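Local coordinates for packaging protein UL32 (Human herpesvirus 8 type M, PDB 6XF9) that forms a pentameric, zinc-binding ring required for packaging of the herpesviral genome, at residues Phe80-Ala85 and Leu129-Gln134; Ser149-Leu154 and Asp414-Gln419. All blocks are in the same frame, centred on the assembly; numbering follows the deposited sequence.

Contact 1: Phe80-Ala85 and Leu129-Gln134; sequences FFCLYA and LHFFVQ. With ZN (zinc ion), chain O.
Cys82, in the last turn of helix 71-83, points its thiol between the rings of Phe131 and Phe132 on helix 124-133. Its SG lies beside the backbone N, and from there it reaches Phe131 CD1 at 3.8 Å and Phe132 CZ at 3.9 Å. Both approaches are oblique sulfur-aromatic contacts: the sulfur is 45° off the normal of the Phe131 ring and 41° off that of Phe132. Phe132 touches more of the other segment, meeting Cys82 through SG, CB and O. Its CE1 comes obliquely to that carbonyl O, while Ala85 CB meets the same ring at its edge, near the ring plane, 4.1 Å from CE1. On one face of the Phe131 ring, His130 CD2 stands 3.4 Å above the plane, over its centre; in return Phe131 CD2 lies in plane at the imidazole edge. His130 has CG anti to the backbone N (chi1 177°), whereas Phe131 has its CG anti to the carbonyl carbon; this carries the imidazole to the metal, where ND1 binds zinc at 2.1 Å, with Cys52, Cys55 and Cys136 completing the site. All four residues touching across the segments are buried, and their side chains meet through sulfur, rings and a methyl, while His130 is fixed separately, by zinc at ND1 and by a hydrogen bond to Tyr75 OH at NE2.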
loop_
_atom_site.group_PDB
_atom_site.type_symbol
_atom_site.label_atom_id
_atom_site.label_comp_id
_atom_site.label_asym_id
_atom_site.label_seq_id
_atom_site.Cartn_x
_atom_site.Cartn_y
_atom_site.Cartn_z
ATOM N N PHE D 80 -37.503 -27.053 15.868
ATOM C CA PHE D 80 -37.743 -27.207 14.432
ATOM C C PHE D 80 -38.427 -25.974 13.857
ATOM O O PHE D 80 -38.108 -25.540 12.747
ATOM C CB PHE D 80 -38.583 -28.456 14.174
ATOM C CG PHE D 80 -38.780 -28.776 12.727
ATOM C CD1 PHE D 80 -37.819 -29.467 12.019
ATOM C CD2 PHE D 80 -39.935 -28.417 12.087
ATOM C CE1 PHE D 80 -38.005 -29.775 10.678
ATOM C CE2 PHE D 80 -40.136 -28.726 10.748
ATOM C CZ PHE D 80 -39.171 -29.404 10.042
ATOM N N PHE D 81 -39.382 -25.406 14.592
ATOM C CA PHE D 81 -40.097 -24.235 14.102
ATOM C C PHE D 81 -39.169 -23.044 13.974
ATOM O O PHE D 81 -39.211 -22.314 12.977
ATOM C CB PHE D 81 -41.260 -23.906 15.043
ATOM C CG PHE D 81 -42.551 -24.584 14.673
ATOM C CD1 PHE D 81 -42.615 -25.961 14.538
ATOM C CD2 PHE D 81 -43.716 -23.843 14.524
ATOM C CE1 PHE D 81 -43.797 -26.587 14.200
ATOM C CE2 PHE D 81 -44.907 -24.474 14.192
ATOM C CZ PHE D 81 -44.939 -25.851 14.035
ATOM N N CYS D 82 -38.316 -22.835 14.972
ATOM C CA CYS D 82 -37.383 -21.716 14.924
ATOM C C CYS D 82 -36.458 -21.835 13.722
ATOM O O CYS D 82 -36.214 -20.856 13.015
ATOM C CB CYS D 82 -36.577 -21.683 16.216
ATOM S SG CYS D 82 -37.539 -21.220 17.664
ATOM N N LEU D 83 -35.954 -23.042 13.470
ATOM C CA LEU D 83 -35.092 -23.311 12.330
ATOM C C LEU D 83 -35.738 -22.881 11.019
ATOM O O LEU D 83 -35.040 -22.509 10.069
ATOM C CB LEU D 83 -34.767 -24.801 12.313
ATOM C CG LEU D 83 -33.756 -25.316 11.313
ATOM C CD1 LEU D 83 -32.482 -24.537 11.513
ATOM C CD2 LEU D 83 -33.529 -26.811 11.527
ATOM N N TYR D 84 -37.069 -22.925 10.949
ATOM C CA TYR D 84 -37.817 -22.568 9.751
ATOM C C TYR D 84 -38.592 -21.272 9.940
ATOM O O TYR D 84 -39.586 -21.025 9.263
ATOM C CB TYR D 84 -38.742 -23.714 9.345
ATOM C CG TYR D 84 -37.965 -24.839 8.745
ATOM C CD1 TYR D 84 -37.378 -25.786 9.537
ATOM C CD2 TYR D 84 -37.760 -24.917 7.386
ATOM C CE1 TYR D 84 -36.623 -26.813 8.975
ATOM C CE2 TYR D 84 -37.014 -25.928 6.828
ATOM C CZ TYR D 84 -36.449 -26.858 7.631
ATOM O OH TYR D 84 -35.702 -27.866 7.087
ATOM N N ALA D 85 -38.126 -20.424 10.840
ATOM C CA ALA D 85 -38.752 -19.145 11.105
ATOM C C ALA D 85 -37.766 -18.004 10.845
ATOM O O ALA D 85 -36.558 -18.162 11.052
ATOM C CB ALA D 85 -39.252 -19.069 12.553
ATOM N N LEU D 129 -30.308 -15.190 20.860
ATOM C CA LEU D 129 -29.012 -15.854 20.730
ATOM C C LEU D 129 -29.176 -17.369 20.673
ATOM O O LEU D 129 -28.502 -18.048 19.882
ATOM C CB LEU D 129 -28.090 -15.442 21.881
ATOM C CG LEU D 129 -27.409 -14.065 21.803
ATOM C CD1 LEU D 129 -26.698 -13.716 23.097
ATOM C CD2 LEU D 129 -26.393 -14.077 20.663
ATOM N N HIS D 130 -30.054 -17.924 21.519
ATOM C CA HIS D 130 -30.181 -19.379 21.592
ATOM C C HIS D 130 -30.935 -19.946 20.395
ATOM O O HIS D 130 -30.492 -20.919 19.773
ATOM C CB HIS D 130 -30.853 -19.790 22.903
ATOM C CG HIS D 130 -31.078 -21.265 23.021
ATOM N ND1 HIS D 130 -30.083 -22.140 23.390
ATOM C CD2 HIS D 130 -32.189 -22.016 22.819
ATOM C CE1 HIS D 130 -30.567 -23.369 23.403
ATOM N NE2 HIS D 130 -31.841 -23.322 23.056
ATOM N N PHE D 131 -32.063 -19.345 20.044
ATOM C CA PHE D 131 -32.921 -19.947 19.040
ATOM C C PHE D 131 -32.663 -19.457 17.625
ATOM O O PHE D 131 -33.056 -20.149 16.674
ATOM C CB PHE D 131 -34.389 -19.700 19.389
ATOM C CG PHE D 131 -34.875 -20.510 20.555
ATOM C CD1 PHE D 131 -35.057 -21.863 20.432
ATOM C CD2 PHE D 131 -35.136 -19.912 21.775
ATOM C CE1 PHE D 131 -35.488 -22.613 21.498
ATOM C CE2 PHE D 131 -35.564 -20.659 22.840
ATOM C CZ PHE D 131 -35.742 -22.018 22.699
ATOM N N PHE D 132 -32.036 -18.290 17.441
ATOM C CA PHE D 132 -31.955 -17.726 16.090
ATOM C C PHE D 132 -30.556 -17.335 15.633
ATOM O O PHE D 132 -30.135 -17.729 14.543
ATOM C CB PHE D 132 -32.887 -16.526 15.993
ATOM C CG PHE D 132 -34.319 -16.890 16.152
ATOM C CD1 PHE D 132 -35.052 -17.328 15.061
ATOM C CD2 PHE D 132 -34.932 -16.840 17.390
ATOM C CE1 PHE D 132 -36.389 -17.680 15.185
ATOM C CE2 PHE D 132 -36.265 -17.185 17.528
ATOM C CZ PHE D 132 -36.994 -17.613 16.418
ATOM N N VAL D 133 -29.816 -16.584 16.435
ATOM C CA VAL D 133 -28.485 -16.184 15.998
ATOM C C VAL D 133 -27.547 -17.383 16.040
ATOM O O VAL D 133 -26.987 -17.790 15.011
ATOM C CB VAL D 133 -27.946 -15.025 16.856
ATOM C CG1 VAL D 133 -26.576 -14.603 16.354
ATOM C CG2 VAL D 133 -28.906 -13.870 16.869
ATOM N N GLN D 134 -27.394 -17.997 17.221
ATOM C CA GLN D 134 -26.406 -19.061 17.371
ATOM C C GLN D 134 -26.960 -20.455 17.106
ATOM O O GLN D 134 -26.180 -21.348 16.736
ATOM C CB GLN D 134 -25.798 -19.034 18.780
ATOM C CG GLN D 134 -25.417 -17.654 19.319
ATOM C CD GLN D 134 -24.190 -17.032 18.648
ATOM O OE1 GLN D 134 -23.849 -17.351 17.507
ATOM N NE2 GLN D 134 -23.532 -16.122 19.361
HETATM ZN ZN ZN O . -28.145 -21.878 24.014
#

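Contact 2: Ser149-Leu154 and Asp414-Gln419; sequences SNLQFL and DCEVVQ. With ZN (zinc ion), chain Q.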
loop_
_atom_site.group_PDB
_atom_site.type_symbol
_atom_site.label_atom_id
_atom_site.label_comp_id
_atom_site.label_asym_id
_atom_site.label_seq_id
_atom_site.Cartn_x
_atom_site.Cartn_y
_atom_site.Cartn_z
ATOM N N SER D 149 -17.271 -21.502 16.567
ATOM C CA SER D 149 -17.063 -20.500 17.610
ATOM C C SER D 149 -16.386 -19.245 17.052
ATOM O O SER D 149 -16.582 -18.143 17.588
ATOM C CB SER D 149 -16.291 -21.091 18.795
ATOM O OG SER D 149 -14.890 -21.096 18.601
ATOM N N ASN D 150 -15.556 -19.378 16.010
ATOM C CA ASN D 150 -15.018 -18.170 15.387
ATOM C C ASN D 150 -16.155 -17.303 14.857
ATOM O O ASN D 150 -16.253 -16.117 15.190
ATOM C CB ASN D 150 -13.999 -18.521 14.294
ATOM C CG ASN D 150 -12.728 -19.229 14.876
ATOM O OD1 ASN D 150 -12.250 -18.909 15.987
ATOM N ND2 ASN D 150 -12.166 -20.162 14.107
ATOM N N LEU D 151 -17.072 -17.900 14.090
ATOM C CA LEU D 151 -18.184 -17.137 13.532
ATOM C C LEU D 151 -19.110 -16.614 14.615
ATOM O O LEU D 151 -19.635 -15.504 14.503
ATOM C CB LEU D 151 -18.961 -17.979 12.525
ATOM C CG LEU D 151 -18.173 -18.272 11.251
ATOM C CD1 LEU D 151 -18.992 -19.070 10.284
ATOM C CD2 LEU D 151 -17.718 -16.988 10.620
ATOM N N GLN D 152 -19.351 -17.384 15.661
ATOM C CA GLN D 152 -20.216 -16.861 16.713
ATOM C C GLN D 152 -19.572 -15.669 17.400
ATOM O O GLN D 152 -20.269 -14.731 17.807
ATOM C CB GLN D 152 -20.534 -17.965 17.714
ATOM C CG GLN D 152 -21.245 -19.124 17.052
ATOM C CD GLN D 152 -21.772 -20.118 18.036
ATOM O OE1 GLN D 152 -21.268 -20.210 19.158
ATOM N NE2 GLN D 152 -22.808 -20.869 17.633
ATOM N N PHE D 153 -18.248 -15.715 17.577
ATOM C CA PHE D 153 -17.503 -14.574 18.096
ATOM C C PHE D 153 -17.833 -13.305 17.311
ATOM O O PHE D 153 -18.270 -12.297 17.878
ATOM C CB PHE D 153 -16.007 -14.893 18.034
ATOM C CG PHE D 153 -15.123 -13.796 18.556
ATOM C CD1 PHE D 153 -14.939 -13.628 19.928
ATOM C CD2 PHE D 153 -14.464 -12.937 17.675
ATOM C CE1 PHE D 153 -14.132 -12.621 20.416
ATOM C CE2 PHE D 153 -13.652 -11.939 18.147
ATOM C CZ PHE D 153 -13.481 -11.776 19.522
ATOM N N LEU D 154 -17.637 -13.352 15.984
ATOM C CA LEU D 154 -17.931 -12.205 15.125
ATOM C C LEU D 154 -19.383 -11.752 15.259
ATOM O O LEU D 154 -19.673 -10.548 15.284
ATOM C CB LEU D 154 -17.621 -12.560 13.672
ATOM C CG LEU D 154 -16.143 -12.761 13.346
ATOM C CD1 LEU D 154 -15.950 -13.155 11.925
ATOM C CD2 LEU D 154 -15.442 -11.455 13.579
ATOM N N ASP D 414 -29.394 -22.671 4.696
ATOM C CA ASP D 414 -28.656 -22.710 5.962
ATOM C C ASP D 414 -27.176 -22.504 5.661
ATOM O O ASP D 414 -26.540 -23.376 5.069
ATOM C CB ASP D 414 -28.892 -24.021 6.717
ATOM C CG ASP D 414 -28.444 -23.942 8.170
ATOM O OD1 ASP D 414 -27.368 -23.344 8.434
ATOM O OD2 ASP D 414 -29.189 -24.436 9.060
ATOM N N CYS D 415 -26.633 -21.354 6.064
ATOM C CA CYS D 415 -25.224 -21.052 5.846
ATOM C C CYS D 415 -24.781 -20.069 6.916
ATOM O O CYS D 415 -25.197 -18.910 6.887
ATOM C CB CYS D 415 -24.994 -20.483 4.456
ATOM S SG CYS D 415 -23.216 -20.251 4.137
ATOM N N GLU D 416 -23.947 -20.523 7.860
ATOM C CA GLU D 416 -23.517 -19.626 8.936
ATOM C C GLU D 416 -22.596 -18.532 8.410
ATOM O O GLU D 416 -22.557 -17.437 8.982
ATOM C CB GLU D 416 -22.846 -20.413 10.070
ATOM C CG GLU D 416 -22.898 -19.691 11.418
ATOM C CD GLU D 416 -22.698 -20.627 12.633
ATOM O OE1 GLU D 416 -22.286 -21.784 12.418
ATOM O OE2 GLU D 416 -22.918 -20.200 13.805
ATOM N N VAL D 417 -21.874 -18.794 7.312
ATOM C CA VAL D 417 -21.045 -17.752 6.692
ATOM C C VAL D 417 -21.914 -16.591 6.246
ATOM O O VAL D 417 -21.756 -15.468 6.724
ATOM C CB VAL D 417 -20.239 -18.317 5.508
ATOM C CG1 VAL D 417 -19.625 -17.189 4.709
ATOM C CG2 VAL D 417 -19.161 -19.249 6.015
ATOM N N VAL D 418 -22.898 -16.858 5.387
ATOM C CA VAL D 418 -23.801 -15.794 4.947
ATOM C C VAL D 418 -24.553 -15.202 6.130
ATOM O O VAL D 418 -24.742 -13.982 6.211
ATOM C CB VAL D 418 -24.772 -16.317 3.880
ATOM C CG1 VAL D 418 -25.889 -15.340 3.704
ATOM C CG2 VAL D 418 -24.068 -16.503 2.573
ATOM N N GLN D 419 -24.973 -16.036 7.089
ATOM C CA GLN D 419 -25.623 -15.467 8.269
ATOM C C GLN D 419 -24.693 -14.474 8.958
ATOM O O GLN D 419 -25.113 -13.378 9.345
ATOM C CB GLN D 419 -26.072 -16.560 9.245
ATOM C CG GLN D 419 -26.985 -16.024 10.363
ATOM C CD GLN D 419 -26.897 -16.826 11.686
ATOM O OE1 GLN D 419 -25.917 -17.527 11.956
ATOM N NE2 GLN D 419 -27.931 -16.709 12.514
HETATM ZN ZN ZN Q . -22.962 -20.725 1.934
#
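Leu151 of helix 145-164 packs on the first turn of helix 416-430, a helix-helix contact next to a zinc site of three cysteines and one histidine at the second helix's N-terminus. The apolar part rests on Leu151 CD1, which lies 4.1 Å from Glu416 CB and 4.3 Å from Val417 CG2. The Leu151 and Glu416 side chains run antiparallel, flank to flank, so the methyl lies beside the aliphatic stem of the glutamate rather than its carboxylate. The polar part is looser. Glu416, extended beyond CG, brings OE2 to 3.8 Å from Gln152 CG, and the amide and carboxylate planes are 69° apart; the carboxylate's ionic partner is Lys155, one turn further on the first helix, through a salt bridge from OE2. Elsewhere on helix 145-164, Asn150 OD1 is hydrogen-bonded to the backbone N of His458 of a neighbouring subunit, which ties this helix into the pentamer. Metal binding and capping fall to one residue. Cys415 is the N-cap, and its SG, anti to its own backbone N (chi1 -175°), binds zinc at 2.3 Å alongside Cys191, Cys192 and His452, while weakly accepting a nearly straight bond from Val418 N at 3.6 Å.

Contact 1 and contact 2 lie with their centres 14 Å apart and are joined in sequence, since helix 124-133 is followed in the chain by helix 145-164. They also touch directly: Gln419 NE2 is 2.9 Å from Val133 O, a probable hydrogen bond, and Gln134 OE1 packs 3.2 Å from Gln152 CG. Lys155 spans both, bonding Gln419 OE1 and, weakly, Val133 O. Each contact carries one ligand of a different zinc ion, and the two metals are 22.7 Å apart, zinc to zinc, so the contacts sit beside separate metal sites, joined through these consecutive helices and the bonds above. Gln152 NE2 of contact 2 nevertheless comes within 8.4 Å of the zinc ion of contact 1.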